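Local coordinates for protein sialidase B (Streptococcus pneumoniae serotype 4, PDB 4XJW) that cleaves terminal sialic acid residues from oligosaccharides, glycoproteins and glycolipids, acting as an intramolecular trans-sialidase, at residues S55-N61 and N154-K158. The protein carries 1 engineered substitution. Residues are numbered along the deposited sequence; the frame is centred on the assembly and turned at random.
Sequences SKAGFKN and NREGK. With PO4 (phosphate ion), chain D.
The Arg155 guanidinium meets its partners edge-on: Lys60 O, Asn61 OD1 and a phosphate ion, probably from the crystallisation liquor, line its rim near the plane. NE (2.8 Å) and NH2 (3.1 Å) of Arg155 both grip Lys60 O from one face of the carbonyl. The NE bond is tilted moderately from the carbonyl plane, whereas NH2 comes from well above it. NH2 also makes a weak bond to Asn61 OD1, whose amide is turned 32° from the guanidinium. Along the adjoining NH1/NH2 edge, NH1 bonds phosphate O1 and NH2 bonds O2, and Arg79 of strand 74-80 binds the same ion. A bend at chi3 (72°) in the otherwise extended Arg155 chain swings the group to Lys60.

Glu156, the next residue, reaches the same loop nearer its turn, its CG packed on Lys60 CB at 3.7 Å. Its OE2 takes Gly58 N almost straight (2.9 Å, 176°) on the anti lone pair, and a water joins OE2 to Lys60 N. Another water bridges Glu156 N and Lys56 O.

Thus the type II turn Lys56-Phe59 is tied to the type I' turn Arg155-Lys158, the two-residue loop of the β-hairpin formed by strands 153-155 and 158-160, at the surface of the concanavalin-like N-terminal domain.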
ATOM      1  N   SER A  55      22.685  15.232  33.004  1.00 20.57           N
ATOM      2  CA  SER A  55      22.390  16.638  32.757  1.00 17.94           C
ATOM      3  C   SER A  55      23.563  17.574  33.045  1.00 19.47           C
ATOM      4  O   SER A  55      23.419  18.788  32.955  1.00 19.63           O
ATOM      5  CB  SER A  55      21.195  17.083  33.592  1.00 23.02           C
ATOM      6  OG  SER A  55      21.511  17.067  34.971  1.00 25.35           O
ATOM      7  N   LYS A  56      24.719  17.015  33.388  1.00 19.81           N
ATOM      8  CA  LYS A  56      25.857  17.838  33.800  1.00 23.97           C
ATOM      9  C   LYS A  56      26.592  18.478  32.630  1.00 23.13           C
ATOM     10  O   LYS A  56      26.617  17.939  31.520  1.00 21.36           O
ATOM     11  CB  LYS A  56      26.830  17.017  34.645  1.00 20.03           C
ATOM     12  CG  LYS A  56      26.225  16.541  35.954  1.00 27.90           C
ATOM     13  CD  LYS A  56      27.249  15.807  36.790  1.00 35.85           C
ATOM     14  CE  LYS A  56      26.694  15.466  38.163  1.00 41.64           C
ATOM     15  NZ  LYS A  56      27.789  15.230  39.151  1.00 38.07           N
ATOM     16  N   ALA A  57      27.201  19.634  32.887  1.00 23.19           N
ATOM     17  CA  ALA A  57      28.041  20.285  31.889  1.00 20.39           C
ATOM     18  C   ALA A  57      29.120  19.306  31.450  1.00 17.20           C
ATOM     19  O   ALA A  57      29.685  18.597  32.280  1.00 20.84           O
ATOM     20  CB  ALA A  57      28.667  21.546  32.465  1.00 25.59           C
ATOM     21  N   GLY A  58      29.385  19.248  30.148  1.00 16.97           N
ATOM     22  CA  GLY A  58      30.395  18.347  29.618  1.00 19.11           C
ATOM     23  C   GLY A  58      29.877  16.976  29.211  1.00 20.87           C
ATOM     24  O   GLY A  58      30.625  16.174  28.648  1.00 18.86           O
ATOM     25  N   PHE A  59      28.606  16.693  29.499  1.00 19.88           N
ATOM     26  CA  PHE A  59      28.048  15.367  29.212  1.00 19.22           C
ATOM     27  C   PHE A  59      26.780  15.433  28.363  1.00 16.28           C
ATOM     28  O   PHE A  59      25.855  14.633  28.559  1.00 17.63           O
ATOM     29  CB  PHE A  59      27.775  14.607  30.517  1.00 18.31           C
ATOM     30  CG  PHE A  59      29.022  14.274  31.288  1.00 22.13           C
ATOM     31  CD1 PHE A  59      29.702  13.089  31.047  1.00 23.01           C
ATOM     32  CD2 PHE A  59      29.525  15.155  32.237  1.00 22.99           C
ATOM     33  CE1 PHE A  59      30.861  12.777  31.748  1.00 25.75           C
ATOM     34  CE2 PHE A  59      30.677  14.850  32.945  1.00 22.95           C
ATOM     35  CZ  PHE A  59      31.347  13.662  32.700  1.00 26.90           C
ATOM     36  N   LYS A  60      26.735  16.371  27.419  1.00 16.80           N
ATOM     37  CA  LYS A  60      25.510  16.605  26.667  1.00 18.41           C
ATOM     38  C   LYS A  60      25.159  15.447  25.738  1.00 19.13           C
ATOM     39  O   LYS A  60      24.020  15.350  25.293  1.00 18.10           O
ATOM     40  CB  LYS A  60      25.567  17.922  25.893  1.00 19.99           C
ATOM     41  CG  LYS A  60      26.354  17.854  24.610  1.00 19.35           C
ATOM     42  CD  LYS A  60      26.262  19.177  23.869  1.00 20.34           C
ATOM     43  CE  LYS A  60      26.739  19.024  22.438  1.00 27.79           C
ATOM     44  NZ  LYS A  60      27.965  18.193  22.361  1.00 36.77           N
ATOM     45  N   ASN A  61      26.125  14.578  25.447  1.00 15.00           N
ATOM     46  CA  ASN A  61      25.867  13.419  24.593  1.00 19.05           C
ATOM     47  C   ASN A  61      25.709  12.125  25.377  1.00 15.70           C
ATOM     48  O   ASN A  61      26.000  11.037  24.879  1.00 16.87           O
ATOM     49  CB  ASN A  61      26.961  13.286  23.528  1.00 15.91           C
ATOM     50  CG  ASN A  61      26.998  14.469  22.597  1.00 19.67           C
ATOM     51  OD1 ASN A  61      25.992  15.161  22.416  1.00 17.23           O
ATOM     52  ND2 ASN A  61      28.166  14.724  22.004  1.00 19.84           N
ATOM     53  N   ASN A 154      16.987  16.888  29.165  1.00 17.29           N
ATOM     54  CA  ASN A 154      17.823  17.841  29.893  1.00 19.96           C
ATOM     55  C   ASN A 154      19.297  17.618  29.570  1.00 15.83           C
ATOM     56  O   ASN A 154      19.882  16.613  29.972  1.00 20.35           O
ATOM     57  CB  ASN A 154      17.567  17.722  31.402  1.00 18.67           C
ATOM     58  CG  ASN A 154      18.300  18.780  32.213  1.00 21.32           C
ATOM     59  OD1 ASN A 154      19.430  19.139  31.905  1.00 20.84           O
ATOM     60  ND2 ASN A 154      17.654  19.283  33.254  1.00 26.40           N
ATOM     61  N   ARG A 155      19.889  18.570  28.856  1.00 19.32           N
ATOM     62  CA  ARG A 155      21.301  18.490  28.481  1.00 18.17           C
ATOM     63  C   ARG A 155      22.031  19.727  28.997  1.00 19.43           C
ATOM     64  O   ARG A 155      21.638  20.851  28.694  1.00 18.27           O
ATOM     65  CB  ARG A 155      21.441  18.366  26.960  1.00 21.78           C
ATOM     66  CG  ARG A 155      20.576  17.258  26.353  1.00 16.38           C
ATOM     67  CD  ARG A 155      20.591  17.317  24.828  1.00 19.10           C
ATOM     68  NE  ARG A 155      21.870  16.878  24.262  1.00 15.30           N
ATOM     69  CZ  ARG A 155      22.265  17.124  23.019  1.00 17.85           C
ATOM     70  NH1 ARG A 155      21.498  17.825  22.198  1.00 20.16           N
ATOM     71  NH2 ARG A 155      23.439  16.670  22.591  1.00 17.92           N
ATOM     72  N   GLU A 156      23.076  19.506  29.795  1.00 21.10           N
ATOM     73  CA  GLU A 156      23.821  20.594  30.435  1.00 22.45           C
ATOM     74  C   GLU A 156      22.901  21.554  31.200  1.00 24.01           C
ATOM     75  O   GLU A 156      23.116  22.768  31.224  1.00 25.83           O
ATOM     76  CB  GLU A 156      24.700  21.334  29.419  1.00 21.92           C
ATOM     77  CG  GLU A 156      25.663  20.407  28.674  1.00 19.16           C
ATOM     78  CD  GLU A 156      26.770  21.151  27.952  1.00 26.41           C
ATOM     79  OE1 GLU A 156      26.453  22.021  27.113  1.00 31.95           O
ATOM     80  OE2 GLU A 156      27.957  20.865  28.227  1.00 26.10           O
ATOM     81  N   GLY A 157      21.866  20.992  31.820  1.00 26.37           N
ATOM     82  CA  GLY A 157      20.949  21.777  32.629  1.00 24.01           C
ATOM     83  C   GLY A 157      19.924  22.571  31.842  1.00 28.14           C
ATOM     84  O   GLY A 157      19.211  23.399  32.412  1.00 28.53           O
ATOM     85  N   LYS A 158      19.839  22.336  30.537  1.00 23.93           N
ATOM     86  CA  LYS A 158      18.860  23.054  29.724  1.00 24.26           C
ATOM     87  C   LYS A 158      17.940  22.124  28.931  1.00 27.40           C
ATOM     88  O   LYS A 158      18.303  20.980  28.646  1.00 24.38           O
ATOM     89  CB  LYS A 158      19.556  24.075  28.831  1.00 30.29           C
ATOM     90  CG  LYS A 158      20.443  25.020  29.648  1.00 31.66           C
ATOM     91  CD  LYS A 158      21.190  26.015  28.807  1.00 32.76           C
ATOM     92  CE  LYS A 158      22.327  26.628  29.611  1.00 28.89           C
ATOM     93  NZ  LYS A 158      23.277  25.564  30.058  1.00 35.55           N
TER
HETATM   94  P   PO4 D 703      22.798  16.672  19.023  1.00 21.32           P
HETATM   95  O1  PO4 D 703      22.417  18.051  19.492  1.00 22.09           O
HETATM   96  O2  PO4 D 703      23.886  16.098  19.912  1.00 20.98           O
HETATM   97  O3  PO4 D 703      21.559  15.796  19.104  1.00 20.22           O
HETATM   98  O4  PO4 D 703      23.279  16.751  17.597  1.00 22.95           O
HETATM   99  O   HOH W   1      24.572  17.194  30.029  1.00 18.93           O
HETATM  100  O   HOH W   2      28.721  18.512  26.870  1.00 20.88           O